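Local coordinates for protein putative ATP binding component of ABC-transporter (Escherichia coli, PDB 2R5O) that probably powers the export of O-antigen polysaccharide as the ATP-binding component of an ABC transporter, this chain being its carbohydrate-binding C-terminal domain, at residues 28-33 / 158-163; 52-55 / 60-63; 105-110 / 148-153. All blocks are in the same frame, centred on the assembly; numbering follows the deposited sequence. Where two conformers were deposited one is given.

Contact 1: 28-33 / 158-163; sequences DVYHTR and DRRYDS
Strand 153-169 of the immunoglobulin-like domain meets the loop that precedes strand 41-43 through a cation-pi stack of Arg160 on Tyr30. The guanidinium lies flat over one face of the ring, with planes 11° apart and CZ of Arg160 3.8 Å from the Tyr30 centroid. CD of Arg160 adds a CH-pi contact to the same ring, 3.9 Å from its centroid. A bend at chi3 (69°) folds the arginine along the ring.

The edge of the guanidinium carries the hydrogen bonds. NH1 of Arg160 donates to OD1 of Asp28 at 3.1 Å, in the guanidinium plane and on the syn lone pair of the carboxylate. A water joins OD1 of Asp28, NH2 of Arg160 and ND1 of His31. OE2 of Glu40 forms a salt bridge with NE of Arg160, and NH1 of Arg42 with OD2 of Asp28; NH1 of Arg160 also bonds to O of Ile50.

OH of the buried Tyr30 heads a two-bond chain: it donates to OG of Ser163 at 2.7 Å, which donates to O of Arg160. The two acids probably offset the buried arginine charge, while salt bridges and stack fix the rotation of its guanidinium.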
ATOM      1  N   ASP A  28       9.191  24.583  21.404  1.00 16.29           N
ATOM      2  CA  ASP A  28       9.468  23.513  20.436  1.00 15.49           C
ATOM      3  C   ASP A  28       9.857  22.255  21.218  1.00 16.15           C
ATOM      4  O   ASP A  28      11.031  22.067  21.572  1.00 16.87           O
ATOM      5  CB  ASP A  28      10.550  23.985  19.447  1.00 15.80           C
ATOM      6  CG  ASP A  28      10.777  23.027  18.315  1.00 14.49           C
ATOM      7  OD1 ASP A  28      10.326  21.867  18.379  1.00 15.69           O
ATOM      8  OD2 ASP A  28      11.429  23.431  17.337  1.00 16.95           O
ATOM      9  N   VAL A  29       8.854  21.434  21.543  1.00 15.35           N
ATOM     10  CA  VAL A  29       9.040  20.214  22.323  1.00 15.51           C
ATOM     11  C   VAL A  29       8.990  18.932  21.474  1.00 15.02           C
ATOM     12  O   VAL A  29       9.001  17.825  21.996  1.00 15.18           O
ATOM     13  CB  VAL A  29       8.007  20.134  23.470  1.00 15.99           C
ATOM     14  CG1 VAL A  29       8.164  21.333  24.395  1.00 16.79           C
ATOM     15  CG2 VAL A  29       6.603  20.053  22.963  1.00 16.17           C
ATOM     16  N   TYR A  30       8.971  19.099  20.158  1.00 14.87           N
ATOM     17  CA  TYR A  30       8.913  17.991  19.205  1.00 14.78           C
ATOM     18  C   TYR A  30       9.936  16.906  19.523  1.00 14.55           C
ATOM     19  O   TYR A  30       9.632  15.708  19.505  1.00 14.69           O
ATOM     20  CB  TYR A  30       9.130  18.591  17.825  1.00 14.98           C
ATOM     21  CG  TYR A  30       8.834  17.770  16.594  1.00 13.85           C
ATOM     22  CD1 TYR A  30       7.713  18.047  15.797  1.00 14.13           C
ATOM     23  CD2 TYR A  30       9.706  16.778  16.161  1.00 14.06           C
ATOM     24  CE1 TYR A  30       7.478  17.373  14.632  1.00 13.87           C
ATOM     25  CE2 TYR A  30       9.465  16.082  14.981  1.00 14.13           C
ATOM     26  CZ  TYR A  30       8.349  16.398  14.209  1.00 13.59           C
ATOM     27  OH  TYR A  30       8.124  15.756  13.012  1.00 13.68           O
ATOM     28  N   HIS A  31      11.157  17.344  19.827  1.00 14.95           N
ATOM     29  CA  HIS A  31      12.281  16.448  20.043  1.00 15.13           C
ATOM     30  C   HIS A  31      12.122  15.595  21.305  1.00 15.01           C
ATOM     31  O   HIS A  31      12.879  14.634  21.485  1.00 14.81           O
ATOM     32  CB  HIS A  31      13.582  17.243  20.112  1.00 15.85           C
ATOM     33  CG  HIS A  31      13.744  18.038  21.359  1.00 15.54           C
ATOM     34  ND1 HIS A  31      13.247  19.312  21.538  1.00 17.01           N
ATOM     35  CD2 HIS A  31      14.340  17.699  22.521  1.00 14.78           C
ATOM     36  CE1 HIS A  31      13.546  19.724  22.763  1.00 14.91           C
ATOM     37  NE2 HIS A  31      14.210  18.768  23.375  1.00 16.25           N
ATOM     38  N   THR A  32      11.152  15.924  22.169  1.00 14.58           N
ATOM     39  CA  THR A  32      10.961  15.175  23.420  1.00 14.74           C
ATOM     40  C   THR A  32       9.990  14.003  23.310  1.00 15.24           C
ATOM     41  O   THR A  32       9.810  13.284  24.288  1.00 15.17           O
ATOM     42  CB  THR A  32      10.420  16.074  24.551  1.00 15.10           C
ATOM     43  OG1 THR A  32       9.046  16.415  24.303  1.00 16.42           O
ATOM     44  CG2 THR A  32      11.272  17.348  24.719  1.00 15.90           C
ATOM     45  N   ARG A  33       9.340  13.838  22.167  1.00 14.40           N
ATOM     46  CA  ARG A  33       8.231  12.892  22.052  1.00 14.58           C
ATOM     47  C   ARG A  33       8.675  11.475  21.669  1.00 14.72           C
ATOM     48  O   ARG A  33       9.733  11.284  21.089  1.00 14.99           O
ATOM     49  CB  ARG A  33       7.210  13.386  21.018  1.00 15.18           C
ATOM     50  CG  ARG A  33       6.584  14.728  21.348  1.00 14.77           C
ATOM     51  CD  ARG A  33       5.997  14.754  22.758  1.00 16.37           C
ATOM     52  NE  ARG A  33       5.299  15.997  22.981  1.00 16.95           N
ATOM     53  CZ  ARG A  33       4.836  16.392  24.161  1.00 20.33           C
ATOM     54  NH1 ARG A  33       5.005  15.634  25.240  1.00 23.10           N
ATOM     55  NH2 ARG A  33       4.204  17.544  24.269  1.00 21.30           N
ATOM     56  N   ASP A 158       8.820  25.017   7.487  1.00 13.02           N
ATOM     57  CA  ASP A 158       9.540  24.132   8.416  1.00 13.32           C
ATOM     58  C   ASP A 158       9.250  22.717   7.981  1.00 13.54           C
ATOM     59  O   ASP A 158       8.077  22.349   7.877  1.00 14.36           O
ATOM     60  CB  ASP A 158       9.094  24.365   9.876  1.00 13.72           C
ATOM     61  CG  ASP A 158       9.943  23.622  10.891  1.00 13.96           C
ATOM     62  OD1 ASP A 158      11.098  23.236  10.575  1.00 14.36           O
ATOM     63  OD2 ASP A 158       9.444  23.409  12.024  1.00 14.34           O
ATOM     64  N   ARG A 159      10.275  21.933   7.704  1.00 13.32           N
ATOM     65  CA  ARG A 159      10.152  20.605   7.116  1.00 13.47           C
ATOM     66  C   ARG A 159      10.977  19.680   7.975  1.00 13.76           C
ATOM     67  O   ARG A 159      12.208  19.798   8.010  1.00 14.12           O
ATOM     68  CB  ARG A 159      10.658  20.620   5.679  1.00 14.18           C
ATOM     69  CG  ARG A 159       9.988  21.699   4.814  1.00 14.76           C
ATOM     70  CD  ARG A 159       8.451  21.519   4.677  1.00 15.64           C
ATOM     71  NE  ARG A 159       8.228  20.245   4.049  1.00 16.14           N
ATOM     72  CZ  ARG A 159       8.056  20.041   2.759  1.00 17.95           C
ATOM     73  NH1 ARG A 159       7.741  21.044   1.932  1.00 18.25           N
ATOM     74  NH2 ARG A 159       8.105  18.800   2.324  1.00 18.70           N
ATOM     75  N   ARG A 160      10.327  18.798   8.711  1.00 13.65           N
ATOM     76  CA  ARG A 160      10.990  17.924   9.693  1.00 13.88           C
ATOM     77  C   ARG A 160      11.118  16.535   9.085  1.00 13.51           C
ATOM     78  O   ARG A 160      10.309  15.629   9.349  1.00 13.54           O
ATOM     79  CB  ARG A 160      10.270  18.008  11.024  1.00 14.39           C
ATOM     80  CG  ARG A 160      10.245  19.461  11.491  1.00 15.74           C
ATOM     81  CD  ARG A 160      10.001  19.716  12.963  1.00 14.59           C
ATOM     82  NE  ARG A 160      11.135  19.265  13.766  1.00 14.34           N
ATOM     83  CZ  ARG A 160      11.345  19.663  15.011  1.00 14.18           C
ATOM     84  NH1 ARG A 160      10.528  20.513  15.585  1.00 12.88           N
ATOM     85  NH2 ARG A 160      12.377  19.186  15.684  1.00 14.06           N
ATOM     86  N   TYR A 161      12.103  16.418   8.196  1.00 14.27           N
ATOM     87  CA  TYR A 161      12.201  15.285   7.296  1.00 14.50           C
ATOM     88  C   TYR A 161      12.841  14.099   8.034  1.00 14.43           C
ATOM     89  O   TYR A 161      13.846  14.230   8.740  1.00 14.35           O
ATOM     90  CB  TYR A 161      13.045  15.705   6.099  1.00 15.51           C
ATOM     91  CG  TYR A 161      13.349  14.643   5.093  1.00 16.09           C
ATOM     92  CD1 TYR A 161      12.377  14.128   4.257  1.00 17.80           C
ATOM     93  CD2 TYR A 161      14.654  14.209   4.915  1.00 19.08           C
ATOM     94  CE1 TYR A 161      12.717  13.153   3.289  1.00 18.90           C
ATOM     95  CE2 TYR A 161      14.981  13.268   3.990  1.00 23.46           C
ATOM     96  CZ  TYR A 161      14.031  12.744   3.194  1.00 21.75           C
ATOM     97  OH  TYR A 161      14.421  11.809   2.255  1.00 26.26           O
ATOM     98  N   ASP A 162      12.223  12.926   7.866  1.00 14.19           N
ATOM     99  CA  ASP A 162      12.655  11.671   8.469  1.00 14.03           C
ATOM    100  C   ASP A 162      12.897  11.866   9.959  1.00 13.65           C
ATOM    101  O   ASP A 162      13.909  11.445  10.525  1.00 14.80           O
ATOM    102  CB  ASP A 162      13.910  11.115   7.796  1.00 14.93           C
ATOM    103  CG  ASP A 162      13.661  10.534   6.410  1.00 14.73           C
ATOM    104  OD1 ASP A 162      12.526  10.290   6.032  1.00 15.07           O
ATOM    105  OD2 ASP A 162      14.695  10.309   5.715  1.00 17.26           O
ATOM    106  N   SER A 163      11.924  12.504  10.607  1.00 14.24           N
ATOM    107  CA  SER A 163      12.078  12.932  11.988  1.00 13.91           C
ATOM    108  C   SER A 163      11.449  12.031  13.027  1.00 13.87           C
ATOM    109  O   SER A 163      11.703  12.252  14.220  1.00 13.93           O
ATOM    110  CB  SER A 163      11.540  14.345  12.141  1.00 14.06           C
ATOM    111  OG  SER A 163      10.156  14.409  11.777  1.00 13.76           O
TER
HETATM  112  O   HOH W   1      12.304  20.033  18.611  1.00 15.42           O

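Contact 2: 52-55 / 60-63; sequences DYHI and VDFP
NE2 of His54 donates to OD1 of Asp61 at 2.7 Å, the shortest polar bond between strand 48-57 and the chain at 60-63. The bond is nearly straight, with an N-H...O angle of 164°. The oxygen lies close to the imidazole plane, but the histidine meets the carboxylate from above its plane. A chi1 of -165° turns the His54 ring across to Asp61.

Phe62 makes the rest of the contact. Its backbone N donates to O of Ile55 at 2.8 Å, joining the two arms of the beta hairpin. Its ring then runs back along strand 48-57. O of Ile55 lies over one face of the Phe62 ring, and O of Tyr53 is at its edge, 3.6 Å from CZ of Phe62. CE2 of Phe62 comes to 3.4 Å from ND1 of His54, the two rings meeting obliquely. The edge of Phe62 points toward the face of Tyr53 in an offset edge-to-face pair, with planes at 85°.

Tyr53 reaches beyond the hairpin: its OH bonds to O of Pro34, and its ring meets that of Tyr30. The aromatic cluster of Tyr53, His54 and Phe62 thus sits beside the His54-Asp61 hydrogen bond. The carboxylate would probably favour a positive His54, and its bond holds the imidazole against rotation next to Phe62.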
ATOM      1  N   ASP A  52       5.420  20.576  17.876  1.00 14.07           N
ATOM      2  CA  ASP A  52       5.033  19.361  18.597  1.00 14.56           C
ATOM      3  C   ASP A  52       4.333  18.425  17.631  1.00 14.59           C
ATOM      4  O   ASP A  52       3.908  18.838  16.543  1.00 14.69           O
ATOM      5  CB  ASP A  52       4.123  19.701  19.796  1.00 15.33           C
ATOM      6  CG  ASP A  52       4.168  18.668  20.913  1.00 15.74           C
ATOM      7  OD1 ASP A  52       4.880  17.663  20.817  1.00 15.71           O
ATOM      8  OD2 ASP A  52       3.473  18.914  21.927  1.00 18.00           O
ATOM      9  N   TYR A  53       4.233  17.158  18.020  1.00 14.39           N
ATOM     10  CA  TYR A  53       3.406  16.191  17.304  1.00 14.73           C
ATOM     11  C   TYR A  53       2.793  15.216  18.280  1.00 14.61           C
ATOM     12  O   TYR A  53       3.223  15.113  19.443  1.00 15.07           O
ATOM     13  CB  TYR A  53       4.208  15.444  16.233  1.00 14.69           C
ATOM     14  CG  TYR A  53       5.239  14.452  16.738  1.00 15.00           C
ATOM     15  CD1 TYR A  53       4.956  13.088  16.889  1.00 14.45           C
ATOM     16  CD2 TYR A  53       6.516  14.865  17.043  1.00 13.85           C
ATOM     17  CE1 TYR A  53       5.906  12.201  17.328  1.00 14.54           C
ATOM     18  CE2 TYR A  53       7.495  13.964  17.467  1.00 13.95           C
ATOM     19  CZ  TYR A  53       7.171  12.637  17.600  1.00 14.37           C
ATOM     20  OH  TYR A  53       8.163  11.768  18.039  1.00 14.61           O
ATOM     21  N   HIS A  54       1.806  14.494  17.779  1.00 14.52           N
ATOM     22  CA  HIS A  54       1.150  13.458  18.557  1.00 15.11           C
ATOM     23  C   HIS A  54       0.739  12.343  17.616  1.00 15.16           C
ATOM     24  O   HIS A  54       0.346  12.599  16.486  1.00 16.68           O
ATOM     25  CB  HIS A  54      -0.094  14.020  19.272  1.00 14.97           C
ATOM     26  CG  HIS A  54      -0.617  13.135  20.351  1.00 15.54           C
ATOM     27  ND1 HIS A  54      -0.080  13.130  21.620  1.00 17.18           N
ATOM     28  CD2 HIS A  54      -1.627  12.234  20.354  1.00 16.32           C
ATOM     29  CE1 HIS A  54      -0.749  12.258  22.365  1.00 16.69           C
ATOM     30  NE2 HIS A  54      -1.676  11.686  21.616  1.00 17.24           N
ATOM     31  N   ILE A  55       0.848  11.103  18.060  1.00 14.40           N
ATOM     32  CA  ILE A  55       0.385   9.950  17.319  1.00 14.71           C
ATOM     33  C   ILE A  55      -0.533   9.150  18.206  1.00 14.33           C
ATOM     34  O   ILE A  55      -0.240   8.952  19.393  1.00 14.61           O
ATOM     35  CB  ILE A  55       1.565   9.095  16.804  1.00 15.58           C
ATOM     36  CG1 ILE A  55       2.420   9.969  15.859  1.00 17.03           C
ATOM     37  CG2 ILE A  55       1.068   7.836  16.081  1.00 16.69           C
ATOM     38  CD1 ILE A  55       3.720   9.332  15.342  1.00 17.73           C
ATOM     39  N   VAL A  60      -5.259   4.871  21.803  1.00 16.22           N
ATOM     40  CA  VAL A  60      -4.027   4.761  22.564  1.00 15.06           C
ATOM     41  C   VAL A  60      -3.080   5.848  22.098  1.00 15.04           C
ATOM     42  O   VAL A  60      -2.767   5.968  20.915  1.00 16.28           O
ATOM     43  CB  VAL A  60      -3.355   3.380  22.375  1.00 15.53           C
ATOM     44  CG1 VAL A  60      -2.033   3.297  23.132  1.00 15.40           C
ATOM     45  CG2 VAL A  60      -4.300   2.279  22.767  1.00 14.99           C
ATOM     46  N   ASP A  61      -2.612   6.662  23.030  1.00 14.44           N
ATOM     47  CA  ASP A  61      -1.629   7.695  22.761  1.00 14.95           C
ATOM     48  C   ASP A  61      -0.217   7.121  22.684  1.00 15.04           C
ATOM     49  O   ASP A  61       0.189   6.335  23.539  1.00 15.51           O
ATOM     50  CB  ASP A  61      -1.717   8.759  23.845  1.00 15.83           C
ATOM     51  CG  ASP A  61      -3.047   9.461  23.856  1.00 17.05           C
ATOM     52  OD1 ASP A  61      -3.443  10.039  22.824  1.00 17.81           O
ATOM     53  OD2 ASP A  61      -3.695   9.437  24.915  1.00 19.80           O
ATOM     54  N   PHE A  62       0.542   7.495  21.663  1.00 13.95           N
ATOM     55  CA  PHE A  62       1.920   7.066  21.476  1.00 14.01           C
ATOM     56  C   PHE A  62       2.063   5.575  21.751  1.00 14.19           C
ATOM     57  O   PHE A  62       2.867   5.170  22.570  1.00 15.28           O
ATOM     58  CB  PHE A  62       2.898   7.888  22.316  1.00 15.04           C
ATOM     59  CG  PHE A  62       3.059   9.326  21.867  1.00 14.99           C
ATOM     60  CD1 PHE A  62       3.556   9.617  20.593  1.00 16.31           C
ATOM     61  CD2 PHE A  62       2.759  10.384  22.720  1.00 16.40           C
ATOM     62  CE1 PHE A  62       3.734  10.930  20.201  1.00 16.65           C
ATOM     63  CE2 PHE A  62       2.953  11.701  22.325  1.00 16.43           C
ATOM     64  CZ  PHE A  62       3.426  11.951  21.049  1.00 16.44           C
ATOM     65  N   PRO A  63       1.310   4.737  21.019  1.00 14.82           N
ATOM     66  CA  PRO A  63       1.492   3.291  21.188  1.00 15.47           C
ATOM     67  C   PRO A  63       2.916   2.894  20.764  1.00 15.56           C
ATOM     68  O   PRO A  63       3.542   3.593  19.960  1.00 16.68           O
ATOM     69  CB  PRO A  63       0.452   2.725  20.233  1.00 15.63           C
ATOM     70  CG  PRO A  63       0.325   3.764  19.167  1.00 16.06           C
ATOM     71  CD  PRO A  63       0.383   5.062  19.921  1.00 15.01           C
TER

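Contact 3: 105-110 / 148-153; sequences NSFLAS and GNPQTD
Phe107 and Pro150 make the main touch between the short helix 106-109 and the turn 148-153. With chi1 at -178°, the Phe107 ring lies on the carbonyl side of its residue, facing the turn. Pro150 meets one face of that ring, its CG 3.6 Å from CG of Phe107. The contact is a CH-pi interaction: CG of Pro150 is 3.9 Å from the Phe107 centroid and 22° off the ring normal. It is offset toward the rim where the ring joins CB. The two side chains cross at about a right angle.

Gln151 reaches the far end of the same ring. Its CG is anti to the carbonyl carbon and the chain is extended beyond it. This brings NE2 of Gln151 to 3.2 Å from CZ of Phe107, with the amide plane inclined 35° to the ring.

Polar atoms join the segments through a water, which accepts from ND2 of Asn105 and donates to O of Pro150. The other end of the Asn105 amide is the helix N-cap: OD1 of Asn105 accepts from N of Leu108 at 2.9 Å, almost straight. One side chain thus caps the helix and, through the water, reaches the turn.

The helix and its N-cap also pack on the second subunit, where Asn105 and Leu108 touch Trp175 of that chain. In the turn, Thr152 and Asp153 both face Asn149. The arrangement joins an N-capped helical turn after strand 100-105 to a classic beta bulge between strands 137-147 and 153-169 of the immunoglobulin-like fold.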
ATOM      1  N   ASN A 105      -0.491  16.091   1.313  1.00 13.34           N
ATOM      2  CA  ASN A 105      -0.600  17.325   2.055  1.00 13.35           C
ATOM      3  C   ASN A 105      -2.074  17.674   2.171  1.00 13.59           C
ATOM      4  O   ASN A 105      -2.926  16.952   1.675  1.00 14.15           O
ATOM      5  CB  ASN A 105       0.273  18.420   1.432  1.00 14.26           C
ATOM      6  CG  ASN A 105      -0.169  18.836   0.061  1.00 13.98           C
ATOM      7  OD1 ASN A 105      -1.343  18.873  -0.257  1.00 14.46           O
ATOM      8  ND2 ASN A 105       0.811  19.241  -0.757  1.00 16.75           N
ATOM      9  N   SER A 106      -2.408  18.760   2.853  1.00 13.96           N
ATOM     10  CA  SER A 106      -3.793  19.095   3.090  1.00 14.25           C
ATOM     11  C   SER A 106      -4.583  19.237   1.805  1.00 14.42           C
ATOM     12  O   SER A 106      -5.769  18.887   1.758  1.00 15.46           O
ATOM     13  CB  SER A 106      -3.918  20.359   3.925  1.00 14.10           C
ATOM     14  OG  SER A 106      -3.204  21.432   3.344  1.00 13.58           O
ATOM     15  N   PHE A 107      -3.959  19.841   0.800  1.00 14.67           N
ATOM     16  CA  PHE A 107      -4.598  20.084  -0.479  1.00 15.16           C
ATOM     17  C   PHE A 107      -4.881  18.778  -1.233  1.00 14.40           C
ATOM     18  O   PHE A 107      -6.003  18.527  -1.681  1.00 15.95           O
ATOM     19  CB  PHE A 107      -3.716  21.024  -1.293  1.00 16.10           C
ATOM     20  CG  PHE A 107      -4.312  21.389  -2.624  1.00 18.16           C
ATOM     21  CD1 PHE A 107      -5.402  22.252  -2.704  1.00 19.06           C
ATOM     22  CD2 PHE A 107      -3.833  20.814  -3.778  1.00 21.43           C
ATOM     23  CE1 PHE A 107      -5.968  22.591  -3.938  1.00 20.87           C
ATOM     24  CE2 PHE A 107      -4.414  21.143  -5.031  1.00 21.24           C
ATOM     25  CZ  PHE A 107      -5.487  22.010  -5.076  1.00 22.06           C
ATOM     26  N   LEU A 108      -3.864  17.939  -1.366  1.00 14.53           N
ATOM     27  CA  LEU A 108      -4.042  16.656  -2.054  1.00 14.85           C
ATOM     28  C   LEU A 108      -4.982  15.727  -1.290  1.00 14.74           C
ATOM     29  O   LEU A 108      -5.884  15.113  -1.869  1.00 14.98           O
ATOM     30  CB  LEU A 108      -2.701  15.970  -2.310  1.00 15.20           C
ATOM     31  CG  LEU A 108      -1.723  16.759  -3.160  1.00 16.40           C
ATOM     32  CD1 LEU A 108      -0.433  15.944  -3.324  1.00 19.66           C
ATOM     33  CD2 LEU A 108      -2.335  17.117  -4.519  1.00 17.98           C
ATOM     34  N   ALA A 109      -4.779  15.581   0.008  1.00 15.40           N
ATOM     35  CA  ALA A 109      -5.546  14.595   0.778  1.00 15.41           C
ATOM     36  C   ALA A 109      -7.021  14.908   0.769  1.00 16.07           C
ATOM     37  O   ALA A 109      -7.850  13.987   0.730  1.00 17.15           O
ATOM     38  CB  ALA A 109      -5.056  14.496   2.188  1.00 15.68           C
ATOM     39  N   SER A 110      -7.356  16.191   0.759  1.00 15.83           N
ATOM     40  CA  SER A 110      -8.732  16.659   0.767  1.00 15.98           C
ATOM     41  C   SER A 110      -9.269  16.948  -0.619  1.00 16.29           C
ATOM     42  O   SER A 110     -10.370  17.475  -0.760  1.00 15.70           O
ATOM     43  CB  SER A 110      -8.856  17.913   1.621  1.00 16.32           C
ATOM     44  OG  SER A 110      -8.346  19.063   0.960  1.00 16.12           O
ATOM     45  N   GLY A 148       1.515  28.870   0.283  1.00 16.08           N
ATOM     46  CA  GLY A 148       1.414  29.446  -1.059  1.00 17.39           C
ATOM     47  C   GLY A 148       0.383  28.741  -1.922  1.00 19.08           C
ATOM     48  O   GLY A 148      -0.679  28.353  -1.434  1.00 21.27           O
ATOM     49  N   ASN A 149       0.688  28.620  -3.210  1.00 19.25           N
ATOM     50  CA  ASN A 149      -0.148  27.894  -4.172  1.00 20.81           C
ATOM     51  C   ASN A 149       0.433  26.494  -4.344  1.00 20.72           C
ATOM     52  O   ASN A 149       1.527  26.347  -4.872  1.00 20.08           O
ATOM     53  CB  ASN A 149      -0.142  28.639  -5.519  0.65 21.37           C
ATOM     54  CG  ASN A 149      -0.581  30.105  -5.397  0.65 24.10           C
ATOM     55  OD1 ASN A 149       0.038  31.004  -5.982  0.65 27.67           O
ATOM     56  ND2 ASN A 149      -1.649  30.346  -4.641  0.65 27.26           N
ATOM     57  N   PRO A 150      -0.253  25.450  -3.848  1.00 22.67           N
ATOM     58  CA  PRO A 150       0.391  24.106  -3.763  1.00 22.79           C
ATOM     59  C   PRO A 150       0.955  23.499  -5.071  1.00 22.69           C
ATOM     60  O   PRO A 150       1.960  22.777  -5.072  1.00 24.02           O
ATOM     61  CB  PRO A 150      -0.690  23.221  -3.135  1.00 23.51           C
ATOM     62  CG  PRO A 150      -1.931  24.082  -2.981  1.00 24.24           C
ATOM     63  CD  PRO A 150      -1.606  25.493  -3.267  1.00 23.49           C
ATOM     64  N   GLN A 151       0.331  23.827  -6.176  1.00 21.77           N
ATOM     65  CA  GLN A 151       0.697  23.264  -7.466  1.00 21.77           C
ATOM     66  C   GLN A 151       1.949  23.900  -8.077  1.00 19.49           C
ATOM     67  O   GLN A 151       2.632  23.298  -8.900  1.00 19.26           O
ATOM     68  CB  GLN A 151      -0.491  23.435  -8.430  1.00 22.39           C
ATOM     69  CG  GLN A 151      -1.788  22.734  -7.959  1.00 24.06           C
ATOM     70  CD  GLN A 151      -3.059  23.420  -8.456  1.00 28.00           C
ATOM     71  OE1 GLN A 151      -3.090  23.957  -9.556  1.00 27.78           O
ATOM     72  NE2 GLN A 151      -4.102  23.418  -7.632  1.00 30.35           N
ATOM     73  N   THR A 152       2.199  25.158  -7.731  1.00 17.04           N
ATOM     74  CA  THR A 152       3.064  25.997  -8.544  1.00 16.88           C
ATOM     75  C   THR A 152       4.001  26.908  -7.768  1.00 16.27           C
ATOM     76  O   THR A 152       4.994  27.359  -8.318  1.00 16.39           O
ATOM     77  CB  THR A 152       2.209  26.901  -9.459  1.00 17.43           C
ATOM     78  OG1 THR A 152       1.292  27.636  -8.648  1.00 20.12           O
ATOM     79  CG2 THR A 152       1.402  26.054 -10.446  1.00 19.64           C
ATOM     80  N   ASP A 153       3.693  27.244  -6.517  1.00 15.90           N
ATOM     81  CA  ASP A 153       4.472  28.286  -5.818  1.00 15.45           C
ATOM     82  C   ASP A 153       4.275  28.168  -4.323  1.00 15.44           C
ATOM     83  O   ASP A 153       3.485  28.907  -3.731  1.00 15.86           O
ATOM     84  CB  ASP A 153       4.052  29.670  -6.297  1.00 15.54           C
ATOM     85  CG  ASP A 153       4.904  30.785  -5.738  1.00 16.44           C
ATOM     86  OD1 ASP A 153       5.886  30.506  -5.018  1.00 17.16           O
ATOM     87  OD2 ASP A 153       4.601  31.966  -6.050  1.00 19.59           O
TER
HETATM   88  O   HOH W   2       1.232  20.082  -3.628  1.00 31.96           O

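Contacts 1 and 2 are neighbours, with centres 13 Å apart. Arg33 NE forms a 2.8 Å salt bridge with Asp52 OD1, and Tyr30 O packs on Tyr53 CE2 at 3.4 Å. Together they bring the loop 28-33, strand 48-57 and strand 153-169 into one continuous region. Contact 3 lies apart, its centre 22 Å from that of contact 1 and 25 Å from that of contact 2. Contacts 2 and 3 are on opposite sides of the chain's centre, and contact 3 borders the second subunit. Bound sodium ions lie about 12 Å from the Arg160 side chain and about 11 Å from that of Phe107.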